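Local coordinates for Mll3558 protein (Mesorhizobium loti, PDB 3RD6) that is of unknown function but belongs to the AHA1 family, whose Bet v 1-like helix-grip fold suggests a role in binding a partner or small ligand, at residues H7-I12 / T119-F124; R14-S19 / A144-L149; A28-V33 / A46-D51; G56-R61 / A74-I79; P68-D73 / Y89-G94. All blocks are in the same frame, centred on the assembly; numbering follows the deposited sequence.

Contact 1: H7-I12 / T119-F124; sequences HSTFTI and TEQGAF
Phe10 and Glu120 lie side by side across an antiparallel pair of strands, in which the first strand of a Bet v 1-like sheet pairs with the last. Glu120 CB sits over one face of the Phe10 ring, a CH-pi contact 3.9 Å from the ring centroid, with CZ its nearest ring atom. On the same face of the sheet Ser8 OG approaches Phe124 CE1 at 3.5 Å. The other face carries His7, Thr9, Thr11, Thr119, Gln121 and Ala123; there the methyls Thr9 CG2 and Thr119 CG2 touch at 3.7 Å. The register rests on the hydrogen-bonded pair of Ser8 and Gly122, Gly122 N reaching Ser8 O at 2.9 Å and Ser8 N reaching Gly122 O at 3.3 Å. Further out, Tyr89 and Tyr118 hydrogen-bond the Glu120 carboxylate, and helix 131-148 packs on Phe10 and Phe124. The threonine-rich face meets the second subunit, where His7 NE2 bonds Thr104 of that subunit and Gln121 NE2 bonds its Gly122. Beside this interface, Thr9 OG1 rests 3.5 Å from Gln121 CG.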
# COMPACT_ATOMS: atom_id res chain seq x y z
N HIS A 7 0.82 -13.47 1.66
CA HIS A 7 1.55 -12.42 0.97
C HIS A 7 2.04 -12.98 -0.33
O HIS A 7 2.67 -14.03 -0.36
CB HIS A 7 2.77 -11.95 1.76
CG HIS A 7 2.43 -11.26 3.04
ND1 HIS A 7 2.37 -11.93 4.25
CD2 HIS A 7 2.08 -9.99 3.30
CE1 HIS A 7 2.01 -11.09 5.20
NE2 HIS A 7 1.82 -9.90 4.65
N SER A 8 1.78 -12.26 -1.42
CA SER A 8 2.22 -12.68 -2.73
C SER A 8 2.40 -11.45 -3.58
O SER A 8 1.91 -10.38 -3.26
CB SER A 8 1.21 -13.62 -3.38
OG SER A 8 0.24 -12.90 -4.13
N THR A 9 3.09 -11.62 -4.69
CA THR A 9 3.34 -10.53 -5.61
C THR A 9 3.25 -11.16 -6.97
O THR A 9 3.59 -12.32 -7.15
CB THR A 9 4.77 -9.95 -5.43
OG1 THR A 9 4.94 -9.49 -4.08
CG2 THR A 9 5.02 -8.80 -6.42
N PHE A 10 2.76 -10.40 -7.94
CA PHE A 10 2.67 -10.90 -9.30
C PHE A 10 2.96 -9.74 -10.23
O PHE A 10 2.83 -8.57 -9.85
CB PHE A 10 1.29 -11.52 -9.59
CG PHE A 10 0.15 -10.54 -9.60
CD1 PHE A 10 -0.05 -9.69 -10.67
CD2 PHE A 10 -0.75 -10.50 -8.55
CE1 PHE A 10 -1.13 -8.81 -10.70
CE2 PHE A 10 -1.82 -9.62 -8.57
CZ PHE A 10 -2.01 -8.78 -9.65
N THR A 11 3.39 -10.06 -11.45
CA THR A 11 3.71 -9.03 -12.42
C THR A 11 3.12 -9.35 -13.79
O THR A 11 3.03 -10.51 -14.18
CB THR A 11 5.23 -8.86 -12.51
OG1 THR A 11 5.76 -8.88 -11.18
CG2 THR A 11 5.59 -7.53 -13.15
N ILE A 12 2.69 -8.32 -14.50
CA ILE A 12 2.08 -8.48 -15.80
C ILE A 12 2.67 -7.50 -16.81
O ILE A 12 2.55 -6.30 -16.65
CB ILE A 12 0.56 -8.25 -15.72
CG1 ILE A 12 -0.04 -9.19 -14.67
CG2 ILE A 12 -0.09 -8.47 -17.07
CD1 ILE A 12 -1.49 -8.89 -14.34
N THR A 119 2.82 -4.26 -11.39
CA THR A 119 3.17 -5.12 -10.25
C THR A 119 2.26 -4.93 -9.05
O THR A 119 1.98 -3.81 -8.64
CB THR A 119 4.61 -4.83 -9.78
OG1 THR A 119 5.52 -4.94 -10.88
CG2 THR A 119 5.02 -5.84 -8.69
N GLU A 120 1.80 -6.04 -8.47
CA GLU A 120 0.93 -5.97 -7.30
C GLU A 120 1.36 -6.80 -6.08
O GLU A 120 1.29 -8.04 -6.10
CB GLU A 120 -0.51 -6.32 -7.69
CG GLU A 120 -1.48 -5.23 -7.27
CD GLU A 120 -2.90 -5.44 -7.77
OE1 GLU A 120 -3.59 -6.30 -7.21
OE2 GLU A 120 -3.31 -4.73 -8.71
N GLN A 121 1.82 -6.11 -5.04
CA GLN A 121 2.24 -6.78 -3.81
C GLN A 121 1.03 -6.75 -2.91
O GLN A 121 0.64 -5.70 -2.42
CB GLN A 121 3.41 -6.02 -3.18
CG GLN A 121 4.65 -6.03 -4.04
CD GLN A 121 5.65 -4.97 -3.65
OE1 GLN A 121 5.44 -3.78 -3.91
NE2 GLN A 121 6.73 -5.39 -3.03
N GLY A 122 0.42 -7.91 -2.70
CA GLY A 122 -0.76 -7.94 -1.88
C GLY A 122 -0.73 -8.77 -0.62
O GLY A 122 0.11 -9.63 -0.40
N ALA A 123 -1.70 -8.47 0.23
CA ALA A 123 -1.89 -9.17 1.49
C ALA A 123 -3.36 -9.60 1.49
O ALA A 123 -4.26 -8.76 1.61
CB ALA A 123 -1.58 -8.21 2.65
N PHE A 124 -3.60 -10.90 1.35
CA PHE A 124 -4.96 -11.43 1.31
C PHE A 124 -5.34 -11.95 2.69
O PHE A 124 -4.62 -12.74 3.30
CB PHE A 124 -5.06 -12.51 0.22
CG PHE A 124 -4.48 -12.06 -1.09
CD1 PHE A 124 -3.10 -12.12 -1.31
CD2 PHE A 124 -5.28 -11.48 -2.08
CE1 PHE A 124 -2.53 -11.60 -2.47
CE2 PHE A 124 -4.72 -10.96 -3.25
CZ PHE A 124 -3.34 -11.02 -3.44

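Contact 2: R14-S19 / A144-L149; sequences RTYPQS and ALAAEL
Tyr16 meets Ala146 where the end of the first strand passes the last turns of the long C-terminal helix, the helix that packs against the sheet in the helix-grip fold of the Bet v 1-like clan. The short strand and helix segments run nearly parallel, their axes 9.8 Å apart, and no hydrogen bond joins them; side chains fill the interval. The tyrosine presents its edge to the helix. Ala146 CA lies near the ring plane, 3.5 Å from Tyr16 CE1, and Ala146 CB follows in that plane. Chi1 (-62°) sets Tyr16 CG beside its own backbone N. Leu145 crosses the tyrosine at about a right angle, its CD2 3.7 Å from Tyr16 OH. The hydroxyl is hydrogen-bonded to Leu142 O, one turn earlier in the helix, which gives this polar atom a partner beside the leucine. The same Ala146 methyl also lies over one face of the Arg14 guanidinium, 3.6 Å from NH1. Just past the strand, Gln18 bends at chi2 (58°) and lays its amide beside Leu149, OE1 being 3.4 Å from Leu149 CB. Around this patch, helix 20-28 packs on Gln18, Leu145 and Leu149 through Val23, Ala26 and Phe27; Trp36 of helix 30-36 touches Leu145, and strand 113-125 flanks Tyr16 through Thr114 and Leu116.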
# COMPACT_ATOMS: atom_id res chain seq x y z
N ARG A 14 2.81 -6.02 -20.67
CA ARG A 14 1.93 -5.89 -21.82
C ARG A 14 2.30 -4.63 -22.56
O ARG A 14 2.24 -3.53 -22.01
CB ARG A 14 0.47 -5.83 -21.37
CG ARG A 14 -0.50 -6.02 -22.51
CD ARG A 14 -1.94 -6.03 -22.04
NE ARG A 14 -2.79 -6.81 -22.93
CZ ARG A 14 -2.91 -6.59 -24.24
NH1 ARG A 14 -2.22 -5.62 -24.82
NH2 ARG A 14 -3.72 -7.36 -24.97
N THR A 15 2.69 -4.78 -23.83
CA THR A 15 3.08 -3.63 -24.63
C THR A 15 1.92 -3.08 -25.44
O THR A 15 0.99 -3.80 -25.80
CB THR A 15 4.21 -4.00 -25.57
OG1 THR A 15 5.28 -4.60 -24.82
CG2 THR A 15 4.72 -2.76 -26.29
N TYR A 16 2.00 -1.78 -25.72
CA TYR A 16 0.97 -1.09 -26.47
C TYR A 16 1.62 -0.32 -27.60
O TYR A 16 2.72 0.20 -27.45
CB TYR A 16 0.21 -0.13 -25.56
CG TYR A 16 -0.51 -0.81 -24.43
CD1 TYR A 16 -1.77 -1.37 -24.62
CD2 TYR A 16 0.08 -0.95 -23.17
CE1 TYR A 16 -2.42 -2.05 -23.59
CE2 TYR A 16 -0.56 -1.63 -22.14
CZ TYR A 16 -1.81 -2.17 -22.35
OH TYR A 16 -2.45 -2.84 -21.34
N PRO A 17 0.94 -0.23 -28.76
CA PRO A 17 1.47 0.49 -29.91
C PRO A 17 1.50 1.99 -29.61
O PRO A 17 2.17 2.76 -30.29
CB PRO A 17 0.49 0.14 -31.01
CG PRO A 17 -0.80 0.08 -30.27
CD PRO A 17 -0.43 -0.71 -29.02
N GLN A 18 0.75 2.38 -28.58
CA GLN A 18 0.68 3.78 -28.17
C GLN A 18 1.97 4.21 -27.45
O GLN A 18 2.74 3.38 -26.96
CB GLN A 18 -0.51 4.00 -27.23
CG GLN A 18 -1.85 3.97 -27.89
CD GLN A 18 -2.13 2.66 -28.59
OE1 GLN A 18 -1.96 1.59 -28.02
NE2 GLN A 18 -2.55 2.75 -29.85
N SER A 19 2.19 5.51 -27.39
CA SER A 19 3.35 6.08 -26.72
C SER A 19 3.01 6.20 -25.23
O SER A 19 1.88 5.94 -24.82
CB SER A 19 3.67 7.46 -27.30
OG SER A 19 2.58 8.35 -27.12
N ALA A 144 -8.36 -5.06 -21.70
CA ALA A 144 -9.45 -4.13 -22.00
C ALA A 144 -8.89 -2.75 -22.30
O ALA A 144 -9.37 -2.06 -23.20
CB ALA A 144 -10.40 -4.06 -20.83
N LEU A 145 -7.87 -2.33 -21.54
CA LEU A 145 -7.23 -1.04 -21.76
C LEU A 145 -6.75 -0.98 -23.20
O LEU A 145 -6.93 0.02 -23.90
CB LEU A 145 -6.03 -0.86 -20.82
CG LEU A 145 -5.10 0.33 -21.10
CD1 LEU A 145 -5.84 1.64 -21.04
CD2 LEU A 145 -3.97 0.31 -20.10
N ALA A 146 -6.14 -2.08 -23.64
CA ALA A 146 -5.61 -2.21 -25.00
C ALA A 146 -6.62 -1.70 -26.02
O ALA A 146 -6.29 -0.85 -26.86
CB ALA A 146 -5.25 -3.66 -25.28
N ALA A 147 -7.84 -2.21 -25.95
CA ALA A 147 -8.90 -1.80 -26.87
C ALA A 147 -9.21 -0.31 -26.77
O ALA A 147 -9.51 0.34 -27.77
CB ALA A 147 -10.17 -2.61 -26.61
N GLU A 148 -9.15 0.23 -25.55
CA GLU A 148 -9.42 1.64 -25.31
C GLU A 148 -8.38 2.53 -25.99
O GLU A 148 -8.57 3.74 -26.11
CB GLU A 148 -9.43 1.91 -23.80
CG GLU A 148 -10.55 2.83 -23.33
CD GLU A 148 -10.50 4.22 -23.96
OE1 GLU A 148 -9.42 4.84 -23.96
OE2 GLU A 148 -11.55 4.69 -24.44
N LEU A 149 -7.28 1.92 -26.44
CA LEU A 149 -6.21 2.66 -27.11
C LEU A 149 -6.15 2.39 -28.62
O LEU A 149 -6.27 3.37 -29.39
CB LEU A 149 -4.86 2.34 -26.47
CG LEU A 149 -4.52 3.07 -25.16
CD1 LEU A 149 -5.53 2.71 -24.11
CD2 LEU A 149 -3.12 2.71 -24.70

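Contact 3: A28-V33 / A46-D51; sequences ADKATV and AEFSFD
The Phe50 ring has Ala28 O at its edge, in the ring plane and 3.9 Å from CE2, while Lys30 CA and Val33 CG2 approach it obliquely. Phe48 is likewise met obliquely, by Lys30 NZ at 3.4 Å from CD2 and by Val33 CG1 near CZ. Val33 thus straddles both aromatics, crossing each at about a right angle, with CG2 4.1 Å from Phe50 CZ. Lys30 slides past both rings in the opposite direction: its chain is extended through CE, passes Phe50 CB with CG and CD, and turns at chi4 (54°) to place NZ. The ammonium donates to Phe48 O at 2.9 Å, coming from above the carbonyl plane, 39° out of it. Asp29, the N-cap of helix 30-36, accepts from Thr32 N at 3.1 Å, so the first turn that carries Lys30 and Val33 is itself held in place. The contact packs this helix start against the edge strand 47-50, whose other neighbour, strand 57-62, touches both rings through Glu58. Chemically, a mostly apolar interface has one polar link, in which a lysine satisfies a backbone carbonyl while its methylenes pass Phe50; the positive charge would probably polarise that peptide group.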
# COMPACT_ATOMS: atom_id res chain seq x y z
N ALA A 28 -4.53 8.44 -15.65
CA ALA A 28 -4.68 9.70 -14.94
C ALA A 28 -5.93 10.54 -15.24
O ALA A 28 -6.25 11.47 -14.50
CB ALA A 28 -3.42 10.55 -15.16
N ASP A 29 -6.62 10.21 -16.33
CA ASP A 29 -7.83 10.94 -16.72
C ASP A 29 -9.08 10.20 -16.26
O ASP A 29 -9.41 9.12 -16.76
CB ASP A 29 -7.87 11.13 -18.24
CG ASP A 29 -9.08 11.87 -18.70
OD1 ASP A 29 -9.27 13.01 -18.23
OD2 ASP A 29 -9.84 11.31 -19.51
N LYS A 30 -9.80 10.79 -15.31
CA LYS A 30 -11.01 10.20 -14.75
C LYS A 30 -11.96 9.59 -15.79
O LYS A 30 -12.33 8.42 -15.69
CB LYS A 30 -11.73 11.24 -13.91
CG LYS A 30 -12.90 10.72 -13.12
CD LYS A 30 -13.32 11.75 -12.09
CE LYS A 30 -14.65 11.39 -11.47
NZ LYS A 30 -14.66 10.02 -10.90
N ALA A 31 -12.34 10.39 -16.79
CA ALA A 31 -13.25 9.92 -17.83
C ALA A 31 -12.74 8.65 -18.53
O ALA A 31 -13.43 7.63 -18.58
CB ALA A 31 -13.47 11.02 -18.86
N THR A 32 -11.53 8.72 -19.09
CA THR A 32 -10.97 7.57 -19.77
C THR A 32 -10.98 6.38 -18.82
O THR A 32 -11.47 5.30 -19.17
CB THR A 32 -9.52 7.83 -20.22
OG1 THR A 32 -9.51 8.84 -21.22
CG2 THR A 32 -8.91 6.56 -20.80
N VAL A 33 -10.46 6.58 -17.61
CA VAL A 33 -10.40 5.50 -16.63
C VAL A 33 -11.75 4.82 -16.48
O VAL A 33 -11.83 3.59 -16.52
CB VAL A 33 -9.94 6.03 -15.24
CG1 VAL A 33 -9.89 4.92 -14.23
CG2 VAL A 33 -8.58 6.66 -15.36
N ALA A 46 -22.19 2.62 -9.17
CA ALA A 46 -22.74 3.02 -7.88
C ALA A 46 -22.00 4.21 -7.24
O ALA A 46 -22.62 5.13 -6.69
CB ALA A 46 -22.76 1.84 -6.94
N GLU A 47 -20.67 4.19 -7.29
CA GLU A 47 -19.85 5.29 -6.77
C GLU A 47 -18.43 5.20 -7.30
O GLU A 47 -17.88 4.11 -7.42
CB GLU A 47 -19.77 5.34 -5.24
CG GLU A 47 -19.21 6.68 -4.76
CD GLU A 47 -18.54 6.64 -3.40
OE1 GLU A 47 -19.05 5.98 -2.47
OE2 GLU A 47 -17.48 7.29 -3.25
N PHE A 48 -17.85 6.34 -7.62
CA PHE A 48 -16.49 6.36 -8.11
C PHE A 48 -15.85 7.72 -7.93
O PHE A 48 -16.04 8.63 -8.73
CB PHE A 48 -16.42 5.96 -9.60
CG PHE A 48 -15.02 5.75 -10.10
CD1 PHE A 48 -14.23 4.73 -9.57
CD2 PHE A 48 -14.46 6.60 -11.05
CE1 PHE A 48 -12.90 4.58 -9.96
CE2 PHE A 48 -13.13 6.45 -11.44
CZ PHE A 48 -12.35 5.44 -10.90
N SER A 49 -15.10 7.85 -6.84
CA SER A 49 -14.38 9.08 -6.51
C SER A 49 -12.97 8.84 -6.99
O SER A 49 -12.33 7.86 -6.62
CB SER A 49 -14.38 9.31 -5.01
OG SER A 49 -15.70 9.26 -4.48
N PHE A 50 -12.48 9.72 -7.85
CA PHE A 50 -11.13 9.57 -8.37
C PHE A 50 -10.42 10.92 -8.25
O PHE A 50 -10.77 11.88 -8.94
CB PHE A 50 -11.20 9.15 -9.84
CG PHE A 50 -9.88 8.75 -10.44
CD1 PHE A 50 -9.31 7.53 -10.15
CD2 PHE A 50 -9.24 9.58 -11.36
CE1 PHE A 50 -8.13 7.13 -10.76
CE2 PHE A 50 -8.06 9.19 -11.97
CZ PHE A 50 -7.51 7.96 -11.67
N ASP A 51 -9.43 10.99 -7.36
CA ASP A 51 -8.67 12.22 -7.17
C ASP A 51 -7.22 11.89 -7.47
O ASP A 51 -6.47 11.50 -6.57
CB ASP A 51 -8.84 12.73 -5.74
CG ASP A 51 -8.02 13.99 -5.47
OD1 ASP A 51 -7.33 14.47 -6.40
OD2 ASP A 51 -8.07 14.47 -4.31

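Contact 4: G56-R61 / A74-I79; sequences GGEVSR and AQFQDI
Gly56 to Glu58 and Ala74 to Phe76 pair antiparallel, Gly57 facing Gln75 as a non-hydrogen-bonded pair with CA atoms 4.0 Å apart and Glu58 facing Ala74 as a hydrogen-bonded one. Phe76 N gives Gly56 O an almost straight bond of 2.7 Å, nearly along the C=O axis. The two bonds of the Glu58-Ala74 pair come differently: Glu58 N reaches Ala74 O at 2.9 Å and Ala74 N reaches Glu58 O at 3.1 Å, each donor well above the carbonyl plane. Side chains add little across this pair, Glu58 CB and Ala74 CB touching at 4.1 Å. Gly56 O receives more company, since Phe76 CD2 lies 3.3 Å away, approached obliquely by the oxygen, and Gln75 CG stands 3.6 Å from it. Phe76 CG is anti to its carbonyl carbon (chi1 -71°), and its ring meets Phe52 edge-to-face. The Glu58 chain is extended, CG anti to the backbone N (chi1 -180°), and its OE2 forms a salt bridge with Arg37. On the opposite face, Gln75 OE1 accepts from Arg90 of the second subunit, so this side of the sheet belongs to the dimer interface. Beyond the paired residues, Gln77 and Asp78 both face Val86 in a classic beta bulge. The whole is a beta hairpin, strands 57-62 and 70-80, within the antiparallel sheet of the Bet v 1-like fold.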
# COMPACT_ATOMS: atom_id res chain seq x y z
N GLY A 56 -4.01 11.83 -2.78
CA GLY A 56 -5.37 11.75 -3.25
C GLY A 56 -5.78 10.30 -3.36
O GLY A 56 -4.95 9.42 -3.49
N GLY A 57 -7.08 10.04 -3.34
CA GLY A 57 -7.51 8.66 -3.43
C GLY A 57 -8.63 8.37 -4.39
O GLY A 57 -9.13 9.25 -5.10
N GLU A 58 -9.03 7.11 -4.38
CA GLU A 58 -10.08 6.58 -5.23
C GLU A 58 -11.05 5.81 -4.35
O GLU A 58 -10.68 5.31 -3.30
CB GLU A 58 -9.45 5.65 -6.26
CG GLU A 58 -10.37 4.99 -7.25
CD GLU A 58 -9.65 3.98 -8.11
OE1 GLU A 58 -8.58 4.30 -8.66
OE2 GLU A 58 -10.15 2.84 -8.26
N VAL A 59 -12.32 5.77 -4.75
CA VAL A 59 -13.33 5.02 -4.02
C VAL A 59 -14.28 4.48 -5.05
O VAL A 59 -14.80 5.22 -5.88
CB VAL A 59 -14.09 5.87 -3.02
CG1 VAL A 59 -15.17 5.02 -2.35
CG2 VAL A 59 -13.13 6.40 -1.97
N SER A 60 -14.50 3.17 -5.02
CA SER A 60 -15.35 2.53 -5.99
C SER A 60 -16.34 1.62 -5.29
O SER A 60 -15.96 0.84 -4.43
CB SER A 60 -14.51 1.69 -6.95
OG SER A 60 -13.48 2.45 -7.56
N ARG A 61 -17.60 1.71 -5.67
CA ARG A 61 -18.62 0.88 -5.08
C ARG A 61 -19.54 0.32 -6.15
O ARG A 61 -20.24 1.07 -6.83
CB ARG A 61 -19.41 1.67 -4.06
CG ARG A 61 -18.57 2.14 -2.88
CD ARG A 61 -19.43 2.75 -1.80
NE ARG A 61 -20.29 3.79 -2.36
CZ ARG A 61 -21.61 3.81 -2.26
NH1 ARG A 61 -22.25 2.84 -1.61
NH2 ARG A 61 -22.31 4.80 -2.80
N ALA A 74 -8.58 3.18 -2.47
CA ALA A 74 -7.18 3.34 -2.82
C ALA A 74 -6.65 4.75 -2.55
O ALA A 74 -7.40 5.69 -2.52
CB ALA A 74 -6.98 2.98 -4.29
N GLN A 75 -5.34 4.87 -2.33
CA GLN A 75 -4.71 6.17 -2.12
C GLN A 75 -3.43 6.24 -2.94
O GLN A 75 -2.64 5.30 -2.93
CB GLN A 75 -4.36 6.41 -0.65
CG GLN A 75 -4.22 7.90 -0.34
CD GLN A 75 -3.54 8.21 0.99
OE1 GLN A 75 -2.34 7.98 1.16
NE2 GLN A 75 -4.32 8.75 1.94
N PHE A 76 -3.22 7.33 -3.67
CA PHE A 76 -2.03 7.47 -4.49
C PHE A 76 -0.84 7.78 -3.62
O PHE A 76 -0.89 8.64 -2.76
CB PHE A 76 -2.26 8.54 -5.58
CG PHE A 76 -3.20 8.09 -6.64
CD1 PHE A 76 -2.81 7.11 -7.54
CD2 PHE A 76 -4.51 8.53 -6.65
CE1 PHE A 76 -3.72 6.57 -8.44
CE2 PHE A 76 -5.44 7.98 -7.55
CZ PHE A 76 -5.05 7.00 -8.44
N GLN A 77 0.24 7.03 -3.85
CA GLN A 77 1.47 7.17 -3.07
C GLN A 77 2.59 7.88 -3.83
O GLN A 77 3.47 8.51 -3.23
CB GLN A 77 2.02 5.77 -2.64
CG GLN A 77 1.08 4.88 -1.84
CD GLN A 77 0.71 5.45 -0.50
OE1 GLN A 77 1.56 6.01 0.19
NE2 GLN A 77 -0.56 5.30 -0.11
N ASP A 78 2.58 7.73 -5.15
CA ASP A 78 3.62 8.35 -5.96
C ASP A 78 3.23 8.40 -7.42
O ASP A 78 2.67 7.44 -7.96
CB ASP A 78 4.94 7.58 -5.80
CG ASP A 78 6.07 8.17 -6.63
OD1 ASP A 78 6.44 7.57 -7.67
OD2 ASP A 78 6.60 9.24 -6.26
N ILE A 79 3.54 9.54 -8.05
CA ILE A 79 3.24 9.78 -9.46
C ILE A 79 4.43 10.46 -10.15
O ILE A 79 4.92 11.50 -9.69
CB ILE A 79 1.99 10.70 -9.65
CG1 ILE A 79 0.74 10.07 -9.03
CG2 ILE A 79 1.78 10.97 -11.13
CD1 ILE A 79 -0.52 10.94 -9.14

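Contact 5: P68-D73 / Y89-G94; sequences PEVRLD and YRMAIG
Arg90 CG stands between its own backbone N and carbonyl carbon (chi1 61°), and Asp73 CG is anti to its carbonyl carbon (chi1 -84°); from there the extended Arg90 chain, turning at chi4, brings its guanidinium against Asp73. Asp73 CB lies over the centre of the guanidinium, 3.5 Å above its plane, and the carboxylate is turned only 13° from that plane. The charges attract without a salt bridge: Asp73 OD1 is 4.1 Å from Arg90 NH2 and well out of the guanidinium plane. Arg71, two residues along on the same strand, makes that bridge instead, its NE 2.7 Å from Asp73 OD2. On the other face Leu72 CD1 meets Met91 CE at 3.9 Å, and Leu72 CG touches Tyr89 CD1. At the hairpin's outer end Pro68 CB packs on Ile93 CG1 at 3.6 Å. Backbone bonds in alternate pairs fix the register, as in Arg71 N to Ala92 O at 2.8 Å, and a water donates to Arg71 O. Arg90 NH1 also bonds Gln77 of the second subunit, and Met91 packs on Arg134 of helix 131-148. An aspartate between two arginines, one bridged and one stacked, would be expected to favour its ionised form and to ease the repulsion between the two cations.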
# COMPACT_ATOMS: atom_id res chain seq x y z
N PRO A 68 -23.92 -8.44 -2.91
CA PRO A 68 -22.98 -7.71 -2.06
C PRO A 68 -22.25 -6.65 -2.85
O PRO A 68 -21.87 -6.87 -4.00
CB PRO A 68 -22.03 -8.79 -1.58
CG PRO A 68 -22.88 -10.00 -1.55
CD PRO A 68 -23.63 -9.89 -2.85
N GLU A 69 -22.06 -5.50 -2.21
CA GLU A 69 -21.36 -4.39 -2.82
C GLU A 69 -19.86 -4.57 -2.66
O GLU A 69 -19.36 -4.73 -1.55
CB GLU A 69 -21.74 -3.08 -2.14
CG GLU A 69 -20.98 -1.89 -2.68
CD GLU A 69 -21.24 -0.63 -1.88
OE1 GLU A 69 -20.50 -0.40 -0.89
OE2 GLU A 69 -22.18 0.11 -2.24
N VAL A 70 -19.15 -4.55 -3.78
CA VAL A 70 -17.71 -4.66 -3.75
C VAL A 70 -17.16 -3.23 -3.60
O VAL A 70 -17.48 -2.35 -4.40
CB VAL A 70 -17.17 -5.29 -5.03
CG1 VAL A 70 -15.66 -5.22 -5.04
CG2 VAL A 70 -17.61 -6.71 -5.11
N ARG A 71 -16.36 -2.99 -2.56
CA ARG A 71 -15.78 -1.67 -2.34
C ARG A 71 -14.27 -1.69 -2.41
O ARG A 71 -13.62 -2.51 -1.77
CB ARG A 71 -16.20 -1.10 -0.98
CG ARG A 71 -15.54 0.24 -0.70
CD ARG A 71 -16.11 0.96 0.49
NE ARG A 71 -15.57 2.32 0.59
CZ ARG A 71 -16.13 3.30 1.29
NH1 ARG A 71 -17.25 3.09 1.96
NH2 ARG A 71 -15.57 4.51 1.30
N LEU A 72 -13.71 -0.78 -3.19
CA LEU A 72 -12.27 -0.67 -3.34
C LEU A 72 -11.84 0.74 -2.93
O LEU A 72 -12.27 1.70 -3.52
CB LEU A 72 -11.90 -0.95 -4.80
CG LEU A 72 -10.45 -0.93 -5.28
CD1 LEU A 72 -10.40 -1.63 -6.63
CD2 LEU A 72 -9.92 0.50 -5.40
N ASP A 73 -11.00 0.84 -1.91
CA ASP A 73 -10.49 2.12 -1.42
C ASP A 73 -9.00 2.18 -1.72
O ASP A 73 -8.25 1.33 -1.25
CB ASP A 73 -10.67 2.25 0.10
CG ASP A 73 -12.05 2.75 0.50
OD1 ASP A 73 -12.27 3.97 0.52
OD2 ASP A 73 -12.90 1.90 0.82
N TYR A 89 -4.17 0.03 -1.80
CA TYR A 89 -5.62 -0.04 -1.80
C TYR A 89 -6.07 -1.24 -1.02
O TYR A 89 -5.29 -2.14 -0.77
CB TYR A 89 -6.18 -0.10 -3.24
CG TYR A 89 -6.09 -1.44 -3.92
CD1 TYR A 89 -7.11 -2.37 -3.81
CD2 TYR A 89 -4.98 -1.77 -4.70
CE1 TYR A 89 -7.04 -3.60 -4.45
CE2 TYR A 89 -4.90 -3.00 -5.34
CZ TYR A 89 -5.93 -3.91 -5.21
OH TYR A 89 -5.88 -5.14 -5.83
N ARG A 90 -7.32 -1.22 -0.60
CA ARG A 90 -7.90 -2.33 0.14
C ARG A 90 -9.24 -2.62 -0.52
O ARG A 90 -9.93 -1.73 -1.00
CB ARG A 90 -8.09 -1.98 1.61
CG ARG A 90 -9.02 -0.82 1.86
CD ARG A 90 -9.20 -0.63 3.36
NE ARG A 90 -9.91 0.58 3.72
CZ ARG A 90 -9.50 1.81 3.44
NH1 ARG A 90 -8.38 2.01 2.79
NH2 ARG A 90 -10.23 2.83 3.84
N MET A 91 -9.58 -3.90 -0.56
CA MET A 91 -10.81 -4.32 -1.18
C MET A 91 -11.64 -5.10 -0.18
O MET A 91 -11.10 -5.79 0.70
CB MET A 91 -10.50 -5.20 -2.39
CG MET A 91 -11.60 -5.29 -3.42
SD MET A 91 -11.19 -6.43 -4.69
CE MET A 91 -10.10 -5.44 -5.66
N ALA A 92 -12.96 -4.98 -0.32
CA ALA A 92 -13.89 -5.68 0.55
C ALA A 92 -15.17 -5.94 -0.21
O ALA A 92 -15.53 -5.22 -1.13
CB ALA A 92 -14.19 -4.83 1.76
N ILE A 93 -15.85 -7.02 0.17
CA ILE A 93 -17.14 -7.37 -0.41
C ILE A 93 -18.03 -7.56 0.81
O ILE A 93 -17.79 -8.46 1.63
CB ILE A 93 -17.06 -8.67 -1.30
CG1 ILE A 93 -18.45 -8.96 -1.88
CG2 ILE A 93 -16.53 -9.84 -0.49
CD1 ILE A 93 -18.47 -10.07 -2.88
N GLY A 94 -19.02 -6.68 0.96
CA GLY A 94 -19.89 -6.73 2.12
C GLY A 94 -19.06 -6.15 3.25
O GLY A 94 -18.38 -5.15 3.06
O HOH W 1 -18.98 -2.53 1.12
O HOH W 2 -12.77 -2.00 0.76

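In the fold
All five contacts touch one antiparallel sheet ordered 5-16, 113-125, 96-110, 84-93, 70-80, 57-62, 47-50, and contacts 1, 4 and 5 are strand pairs within it. Contact 1 lies at one edge; contact 3 is at the other, about 23 Å away between centres. Contacts 4 and 5 share strand 70-80, their centres 13 Å apart, and strands 57-62 and 47-50 link contact 4 to contact 3. Contact 2 follows contact 1 along strand 5-16 and brings in helix 131-148, its centre about 22 Å from that of contact 1. In sequence, contacts 3, 4 and 5 fall within the span bridged by contact 1. The same strand pairs that build the sheet also reach the dimer interface.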